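Local structure of putative sesquiterpene cyclase (Kitasatospora setae, 4MC3) at residues L37-R42 with T78-D83; R105-G110 with R121-L126. The protein catalyses the magnesium-dependent 1,11-cyclisation of (2E,6E)-farnesyl diphosphate to the sesquiterpene alcohol (2Z,6E)-hedycaryol, releasing diphosphate. One frame throughout, in Å; residues are numbered along the deposited sequence.

Contact 1 of 2, residues L37-R42 with T78-D83; sequences LAPTER and TFRIDD
The side chain of Arg80 reaches from helix 65-84 over the Leu37-Pro39 turn and carries the contact. Before it in sequence, Thr78 faces the active site, where it touches the bound nerolidol, and its OG1 is hydrogen-bonded to the carbonyls of Trp74 and Ile75. Phe79 packs one ring face, off centre, on Asp83 CB one turn later. At Arg80, CB points toward segment 37-42, CG anti to the backbone N (chi1 -178°) extends the chain from there, and a bend at chi2 (57°) lays it across Leu37. Arg80 CG rests 4.1 Å from Leu37 CD2, and Arg80 CD is 3.3 Å from Leu37 O. That oxygen sits over a face of the guanidinium; it is as near to Arg80 NE, but at too poor an angle for a hydrogen bond. Pro39 CD joins it over that face, 3.6 Å from Arg80 NH2. The second terminal nitrogen, Arg80 NH1, turns back in a salt bridge to Asp83 OD2 of its own helix at 3.4 Å. Asp82 and Asp83 open the DDXXXE motif of class I terpene synthases; Asp82, a magnesium ligand by similarity, is hydrogen-bonded to Tyr153, while Asp83 also pairs with Arg46. The contact thus joins the link between helices 21-35 and 41-50 to the end of helix 65-84 bearing that motif, which presumably binds magnesium, with Thr119 of helix 118-131 packed against both Leu37 and Arg80.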
ATOM      1  N   LEU A  37     -13.441   7.891  14.936  1.00 39.99           N
ATOM      2  CA  LEU A  37     -12.797   6.668  14.469  1.00 36.57           C
ATOM      3  C   LEU A  37     -12.136   5.843  15.571  1.00 40.39           C
ATOM      4  O   LEU A  37     -11.663   4.726  15.342  1.00 39.04           O
ATOM      5  CB  LEU A  37     -11.762   6.979  13.372  1.00 33.30           C
ATOM      6  CG  LEU A  37     -12.340   7.579  12.109  1.00 35.61           C
ATOM      7  CD1 LEU A  37     -11.207   7.928  11.180  1.00 38.49           C
ATOM      8  CD2 LEU A  37     -13.350   6.666  11.425  1.00 41.89           C
ATOM      9  N   ALA A  38     -12.098   6.373  16.784  1.00 42.82           N
ATOM     10  CA  ALA A  38     -11.638   5.585  17.896  1.00 44.16           C
ATOM     11  C   ALA A  38     -12.489   5.987  19.097  1.00 47.91           C
ATOM     12  O   ALA A  38     -11.973   6.586  20.059  1.00 39.92           O
ATOM     13  CB  ALA A  38     -10.156   5.804  18.122  1.00 43.19           C
ATOM     14  N   PRO A  39     -13.805   5.663  19.034  1.00 47.93           N
ATOM     15  CA  PRO A  39     -14.845   6.174  19.938  1.00 51.27           C
ATOM     16  C   PRO A  39     -14.851   5.552  21.332  1.00 50.28           C
ATOM     17  O   PRO A  39     -15.586   5.999  22.209  1.00 57.33           O
ATOM     18  CB  PRO A  39     -16.133   5.793  19.214  1.00 57.57           C
ATOM     19  CG  PRO A  39     -15.792   4.480  18.599  1.00 52.28           C
ATOM     20  CD  PRO A  39     -14.344   4.590  18.173  1.00 49.68           C
ATOM     21  N   THR A  40     -14.048   4.525  21.526  1.00 44.39           N
ATOM     22  CA  THR A  40     -13.919   3.840  22.796  1.00 58.62           C
ATOM     23  C   THR A  40     -12.440   3.842  23.113  1.00 50.19           C
ATOM     24  O   THR A  40     -11.620   3.997  22.206  1.00 43.58           O
ATOM     25  CB  THR A  40     -14.438   2.380  22.715  1.00 65.88           C
ATOM     26  OG1 THR A  40     -13.637   1.622  21.801  1.00 64.47           O
ATOM     27  CG2 THR A  40     -15.883   2.348  22.244  1.00 64.23           C
ATOM     28  N   GLU A  41     -12.096   3.679  24.383  1.00 54.37           N
ATOM     29  CA  GLU A  41     -10.699   3.555  24.772  1.00 52.09           C
ATOM     30  C   GLU A  41     -10.074   2.285  24.179  1.00 60.29           C
ATOM     31  O   GLU A  41      -8.878   2.263  23.861  1.00 51.88           O
ATOM     32  CB  GLU A  41     -10.570   3.575  26.302  1.00 61.29           C
ATOM     33  CG  GLU A  41      -9.139   3.723  26.812  1.00 63.68           C
ATOM     34  CD  GLU A  41      -8.503   5.082  26.505  1.00 57.23           C
ATOM     35  OE1 GLU A  41      -9.211   6.049  26.135  1.00 53.25           O
ATOM     36  OE2 GLU A  41      -7.273   5.193  26.659  1.00 68.51           O
ATOM     37  N   ARG A  42     -10.881   1.231  24.018  1.00 60.22           N
ATOM     38  CA  ARG A  42     -10.400  -0.008  23.391  1.00 66.93           C
ATOM     39  C   ARG A  42      -9.880   0.312  21.995  1.00 45.94           C
ATOM     40  O   ARG A  42      -8.743  -0.034  21.615  1.00 48.23           O
ATOM     41  CB  ARG A  42     -11.521  -1.053  23.272  1.00 77.08           C
ATOM     42  CG  ARG A  42     -12.141  -1.491  24.589  1.00 97.44           C
ATOM     43  CD  ARG A  42     -13.255  -2.499  24.351  1.00112.03           C
ATOM     44  NE  ARG A  42     -14.153  -2.614  25.500  1.00112.05           N
ATOM     45  CZ  ARG A  42     -15.102  -1.733  25.822  1.00115.65           C
ATOM     46  NH1 ARG A  42     -15.299  -0.637  25.091  1.00112.31           N
ATOM     47  NH2 ARG A  42     -15.859  -1.945  26.893  1.00122.56           N
ATOM     48  N   THR A  78      -8.039   3.484   7.126  1.00 19.09           N
ATOM     49  CA  THR A  78      -7.964   2.088   6.676  1.00 19.66           C
ATOM     50  C   THR A  78      -7.760   1.106   7.826  1.00 23.45           C
ATOM     51  O   THR A  78      -8.327   0.006   7.796  1.00 22.87           O
ATOM     52  CB  THR A  78      -6.973   1.893   5.502  1.00 24.00           C
ATOM     53  OG1 THR A  78      -5.673   2.189   5.922  1.00 30.84           O
ATOM     54  CG2 THR A  78      -7.316   2.775   4.380  1.00 20.45           C
ATOM     55  N   PHE A  79      -7.030   1.532   8.876  1.00 23.26           N
ATOM     56  CA  PHE A  79      -6.941   0.722  10.077  1.00 25.13           C
ATOM     57  C   PHE A  79      -8.296   0.494  10.684  1.00 29.11           C
ATOM     58  O   PHE A  79      -8.633  -0.654  11.061  1.00 29.25           O
ATOM     59  CB  PHE A  79      -6.016   1.309  11.162  1.00 28.34           C
ATOM     60  CG  PHE A  79      -6.188   0.587  12.485  1.00 37.62           C
ATOM     61  CD1 PHE A  79      -6.944   1.133  13.513  1.00 47.87           C
ATOM     62  CD2 PHE A  79      -5.754  -0.741  12.610  1.00 54.92           C
ATOM     63  CE1 PHE A  79      -7.159   0.432  14.680  1.00 49.23           C
ATOM     64  CE2 PHE A  79      -5.979  -1.445  13.780  1.00 57.41           C
ATOM     65  CZ  PHE A  79      -6.683  -0.850  14.816  1.00 52.62           C
ATOM     66  N   ARG A  80      -9.093   1.549  10.771  1.00 26.78           N
ATOM     67  CA  ARG A  80     -10.429   1.439  11.364  1.00 29.75           C
ATOM     68  C   ARG A  80     -11.347   0.571  10.500  1.00 31.14           C
ATOM     69  O   ARG A  80     -12.057  -0.272  11.035  1.00 29.35           O
ATOM     70  CB  ARG A  80     -11.032   2.801  11.604  1.00 33.37           C
ATOM     71  CG  ARG A  80     -12.416   2.785  12.258  1.00 36.86           C
ATOM     72  CD  ARG A  80     -12.439   2.049  13.595  1.00 39.97           C
ATOM     73  NE  ARG A  80     -13.709   2.317  14.259  1.00 39.68           N
ATOM     74  CZ  ARG A  80     -14.142   1.736  15.377  1.00 37.11           C
ATOM     75  NH1 ARG A  80     -13.410   0.825  16.015  1.00 40.37           N
ATOM     76  NH2 ARG A  80     -15.320   2.078  15.853  1.00 45.33           N
ATOM     77  N   ILE A  81     -11.273   0.714   9.167  1.00 25.96           N
ATOM     78  CA  ILE A  81     -12.065  -0.140   8.265  1.00 26.11           C
ATOM     79  C   ILE A  81     -11.677  -1.596   8.510  1.00 28.03           C
ATOM     80  O   ILE A  81     -12.549  -2.457   8.648  1.00 28.42           O
ATOM     81  CB  ILE A  81     -11.803   0.246   6.794  1.00 24.81           C
ATOM     82  CG1 ILE A  81     -12.477   1.575   6.473  1.00 26.16           C
ATOM     83  CG2 ILE A  81     -12.296  -0.869   5.860  1.00 26.99           C
ATOM     84  CD1 ILE A  81     -12.051   2.194   5.169  1.00 25.15           C
ATOM     85  N   ASP A  82     -10.388  -1.868   8.612  1.00 25.34           N
ATOM     86  CA  ASP A  82      -9.880  -3.231   8.781  1.00 28.94           C
ATOM     87  C   ASP A  82     -10.293  -3.814  10.105  1.00 29.40           C
ATOM     88  O   ASP A  82     -10.655  -4.985  10.173  1.00 32.91           O
ATOM     89  CB  ASP A  82      -8.361  -3.262   8.650  1.00 29.71           C
ATOM     90  CG  ASP A  82      -7.808  -4.669   8.665  1.00 37.35           C
ATOM     91  OD1 ASP A  82      -7.877  -5.369   7.610  1.00 35.18           O
ATOM     92  OD2 ASP A  82      -7.307  -5.082   9.732  1.00 38.36           O
ATOM     93  N   ASP A  83     -10.248  -2.995  11.153  1.00 31.90           N
ATOM     94  CA  ASP A  83     -10.651  -3.392  12.488  1.00 36.32           C
ATOM     95  C   ASP A  83     -12.129  -3.814  12.554  1.00 35.79           C
ATOM     96  O   ASP A  83     -12.474  -4.778  13.230  1.00 41.43           O
ATOM     97  CB  ASP A  83     -10.430  -2.213  13.458  1.00 36.43           C
ATOM     98  CG  ASP A  83     -10.639  -2.597  14.909  1.00 42.73           C
ATOM     99  OD1 ASP A  83      -9.885  -3.456  15.399  1.00 55.65           O
ATOM    100  OD2 ASP A  83     -11.564  -2.049  15.554  1.00 55.80           O
TER

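Contact 2 of 2, residues R105-G110 with R121-L126; sequences RGTLHG and RALGAL
Leu123 projects from helix 118-131 onto Thr107 and Leu108 of segment 105-110. Its CB lies 3.8 Å from Thr107 OG1. CG, held anti to the backbone N (chi1 175°), comes closer, 3.3 Å from Thr107 OG1, and is also touched by Leu108 CD2. The branches then part: Leu123 CD2 stays beside the hydroxyl, 3.3 Å from Thr107 OG1, whereas Leu123 CD1 meets Leu108 CD2 at 4.1 Å, the two leucines crossing at about a right angle. The threonine oxygen is hydrogen-bonded to Leu104 O, and the leucine carbons pack against it by van der Waals contact. Next to it Thr107 CB comes up against Gly124 CA, 4.0 Å away, where the glycine has no side chain. A water spans the two backbones, donating to Thr107 O at 2.8 Å and to Gly124 O at 3.0 Å; Thr107 O also takes the N-H of Gly110. An alanine in place of Leu123 would probably open a gap between Leu108 and the Trp74-Leu77 surface of helix 65-84, which the leucine also touches. The packing joins helices 95-107 and 118-131 of the all-helical terpene synthase fold, and its chemistry is divided: leucine packs on leucine and on the threonine hydroxyl, without a polar bond between side chains, while the polar link between the segments is a water shared by two carbonyls.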
ATOM      1  N   ARG A 105     -17.155   1.647  -1.172  1.00 26.52           N
ATOM      2  CA  ARG A 105     -16.838   1.896  -2.560  1.00 27.37           C
ATOM      3  C   ARG A 105     -17.742   2.964  -3.147  1.00 31.73           C
ATOM      4  O   ARG A 105     -17.299   3.846  -3.932  1.00 36.04           O
ATOM      5  CB  ARG A 105     -16.968   0.610  -3.378  1.00 27.35           C
ATOM      6  CG  ARG A 105     -15.804  -0.336  -3.223  1.00 25.97           C
ATOM      7  CD  ARG A 105     -16.053  -1.602  -4.027  1.00 29.27           C
ATOM      8  NE  ARG A 105     -15.928  -1.251  -5.425  1.00 30.31           N
ATOM      9  CZ  ARG A 105     -15.525  -2.041  -6.390  1.00 34.63           C
ATOM     10  NH1 ARG A 105     -15.218  -3.312  -6.165  1.00 32.26           N
ATOM     11  NH2 ARG A 105     -15.436  -1.530  -7.608  1.00 40.73           N
ATOM     12  N   GLY A 106     -19.009   2.880  -2.777  1.00 31.59           N
ATOM     13  CA  GLY A 106     -20.025   3.816  -3.190  1.00 39.59           C
ATOM     14  C   GLY A 106     -19.675   5.239  -2.821  1.00 40.26           C
ATOM     15  O   GLY A 106     -19.927   6.167  -3.630  1.00 37.08           O
ATOM     16  N   THR A 107     -19.092   5.418  -1.626  1.00 32.68           N
ATOM     17  CA  THR A 107     -18.751   6.765  -1.143  1.00 29.76           C
ATOM     18  C   THR A 107     -17.790   7.470  -2.082  1.00 34.03           C
ATOM     19  O   THR A 107     -17.787   8.713  -2.168  1.00 37.23           O
ATOM     20  CB  THR A 107     -18.259   6.854   0.335  1.00 33.29           C
ATOM     21  OG1 THR A 107     -16.908   6.380   0.448  1.00 33.61           O
ATOM     22  CG2 THR A 107     -19.157   6.102   1.290  1.00 38.13           C
ATOM     23  N   LEU A 108     -16.997   6.709  -2.806  1.00 30.11           N
ATOM     24  CA  LEU A 108     -15.965   7.267  -3.709  1.00 28.60           C
ATOM     25  C   LEU A 108     -16.570   7.825  -4.983  1.00 37.49           C
ATOM     26  O   LEU A 108     -15.879   8.473  -5.769  1.00 36.57           O
ATOM     27  CB  LEU A 108     -14.905   6.254  -4.049  1.00 32.00           C
ATOM     28  CG  LEU A 108     -14.318   5.635  -2.790  1.00 31.63           C
ATOM     29  CD1 LEU A 108     -13.394   4.547  -3.269  1.00 32.20           C
ATOM     30  CD2 LEU A 108     -13.614   6.769  -2.011  1.00 33.44           C
ATOM     31  N   HIS A 109     -17.862   7.586  -5.148  1.00 40.54           N
ATOM     32  CA  HIS A 109     -18.615   8.051  -6.291  1.00 40.33           C
ATOM     33  C   HIS A 109     -19.763   8.952  -5.900  1.00 44.78           C
ATOM     34  O   HIS A 109     -20.605   9.247  -6.713  1.00 57.06           O
ATOM     35  CB  HIS A 109     -19.063   6.813  -7.066  1.00 37.57           C
ATOM     36  CG  HIS A 109     -17.909   6.001  -7.543  1.00 34.34           C
ATOM     37  ND1 HIS A 109     -17.113   6.393  -8.599  1.00 40.68           N
ATOM     38  CD2 HIS A 109     -17.333   4.882  -7.037  1.00 35.92           C
ATOM     39  CE1 HIS A 109     -16.134   5.522  -8.762  1.00 38.45           C
ATOM     40  NE2 HIS A 109     -16.243   4.592  -7.824  1.00 33.62           N
ATOM     41  N   GLY A 110     -19.774   9.418  -4.651  1.00 54.25           N
ATOM     42  CA  GLY A 110     -20.820  10.319  -4.164  1.00 65.26           C
ATOM     43  C   GLY A 110     -22.137   9.630  -3.863  1.00 68.72           C
ATOM     44  O   GLY A 110     -23.159  10.288  -3.678  1.00 75.17           O
ATOM     45  N   ARG A 121     -18.921   7.630   6.335  1.00 29.10           N
ATOM     46  CA  ARG A 121     -19.041   9.079   6.246  1.00 29.56           C
ATOM     47  C   ARG A 121     -17.649   9.724   6.262  1.00 26.31           C
ATOM     48  O   ARG A 121     -17.416  10.704   5.522  1.00 29.75           O
ATOM     49  CB  ARG A 121     -19.976   9.579   7.341  1.00 34.69           C
ATOM     50  CG  ARG A 121     -21.436   9.158   7.140  1.00 41.30           C
ATOM     51  CD  ARG A 121     -22.411   9.982   7.986  1.00 54.39           C
ATOM     52  NE  ARG A 121     -23.708  10.160   7.313  1.00 76.50           N
ATOM     53  CZ  ARG A 121     -24.637  11.059   7.653  1.00 92.77           C
ATOM     54  NH1 ARG A 121     -24.454  11.896   8.679  1.00 98.30           N
ATOM     55  NH2 ARG A 121     -25.771  11.123   6.958  1.00109.44           N
ATOM     56  N   ALA A 122     -16.754   9.232   7.106  1.00 24.94           N
ATOM     57  CA  ALA A 122     -15.381   9.723   7.134  1.00 23.11           C
ATOM     58  C   ALA A 122     -14.684   9.497   5.803  1.00 19.71           C
ATOM     59  O   ALA A 122     -13.961  10.400   5.326  1.00 20.30           O
ATOM     60  CB  ALA A 122     -14.582   9.125   8.239  1.00 25.01           C
ATOM     61  N   LEU A 123     -14.901   8.342   5.181  1.00 20.98           N
ATOM     62  CA  LEU A 123     -14.278   8.076   3.879  1.00 18.95           C
ATOM     63  C   LEU A 123     -14.777   9.056   2.837  1.00 19.74           C
ATOM     64  O   LEU A 123     -13.985   9.613   2.041  1.00 19.46           O
ATOM     65  CB  LEU A 123     -14.529   6.622   3.417  1.00 20.54           C
ATOM     66  CG  LEU A 123     -14.028   6.258   2.032  1.00 19.27           C
ATOM     67  CD1 LEU A 123     -12.533   6.450   1.910  1.00 20.89           C
ATOM     68  CD2 LEU A 123     -14.361   4.798   1.707  1.00 22.92           C
ATOM     69  N   GLY A 124     -16.074   9.299   2.786  1.00 21.31           N
ATOM     70  CA  GLY A 124     -16.577  10.185   1.770  1.00 23.86           C
ATOM     71  C   GLY A 124     -16.046  11.597   1.959  1.00 23.63           C
ATOM     72  O   GLY A 124     -15.741  12.250   0.989  1.00 22.81           O
ATOM     73  N   ALA A 125     -15.905  12.064   3.213  1.00 21.07           N
ATOM     74  CA  ALA A 125     -15.454  13.430   3.470  1.00 19.61           C
ATOM     75  C   ALA A 125     -13.939  13.535   3.127  1.00 20.22           C
ATOM     76  O   ALA A 125     -13.442  14.520   2.584  1.00 21.23           O
ATOM     77  CB  ALA A 125     -15.784  13.883   4.911  1.00 23.94           C
ATOM     78  N   LEU A 126     -13.196  12.505   3.529  1.00 20.29           N
ATOM     79  CA  LEU A 126     -11.750  12.471   3.321  1.00 17.32           C
ATOM     80  C   LEU A 126     -11.486  12.449   1.807  1.00 16.32           C
ATOM     81  O   LEU A 126     -10.593  13.124   1.297  1.00 17.89           O
ATOM     82  CB  LEU A 126     -11.091  11.296   4.009  1.00 18.66           C
ATOM     83  CG  LEU A 126      -9.564  11.233   3.870  1.00 18.71           C
ATOM     84  CD1 LEU A 126      -8.883  12.480   4.437  1.00 21.23           C
ATOM     85  CD2 LEU A 126      -9.019   9.998   4.568  1.00 19.74           C
TER
HETATM   86  O   HOH W   1     -16.784  11.232  -1.594  1.00 35.84           O

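How the contacts relate
From the N terminus, the chain leaves helix 21-35, passes through 37-42 and runs through helices 41-50 and 52-59 before the far end of helix 65-84 returns to close contact 1. Contact 2 opens only later: helix 95-107 follows, and a short connection, partly unmodelled, leads to helix 118-131, which closes contact 2 against helix 95-107. The two loops stand in series, neither nesting nor crossing, with centres about 17 Å apart. They nevertheless touch where Leu37 CD2 packs against Ala122 CB, 4.2 Å away. Helix 118-131 is the common element: it borders contact 1, and its Leu126 lies on Trp74 and Leu77, tying this pair of helices to the aspartate-rich helix 65-84.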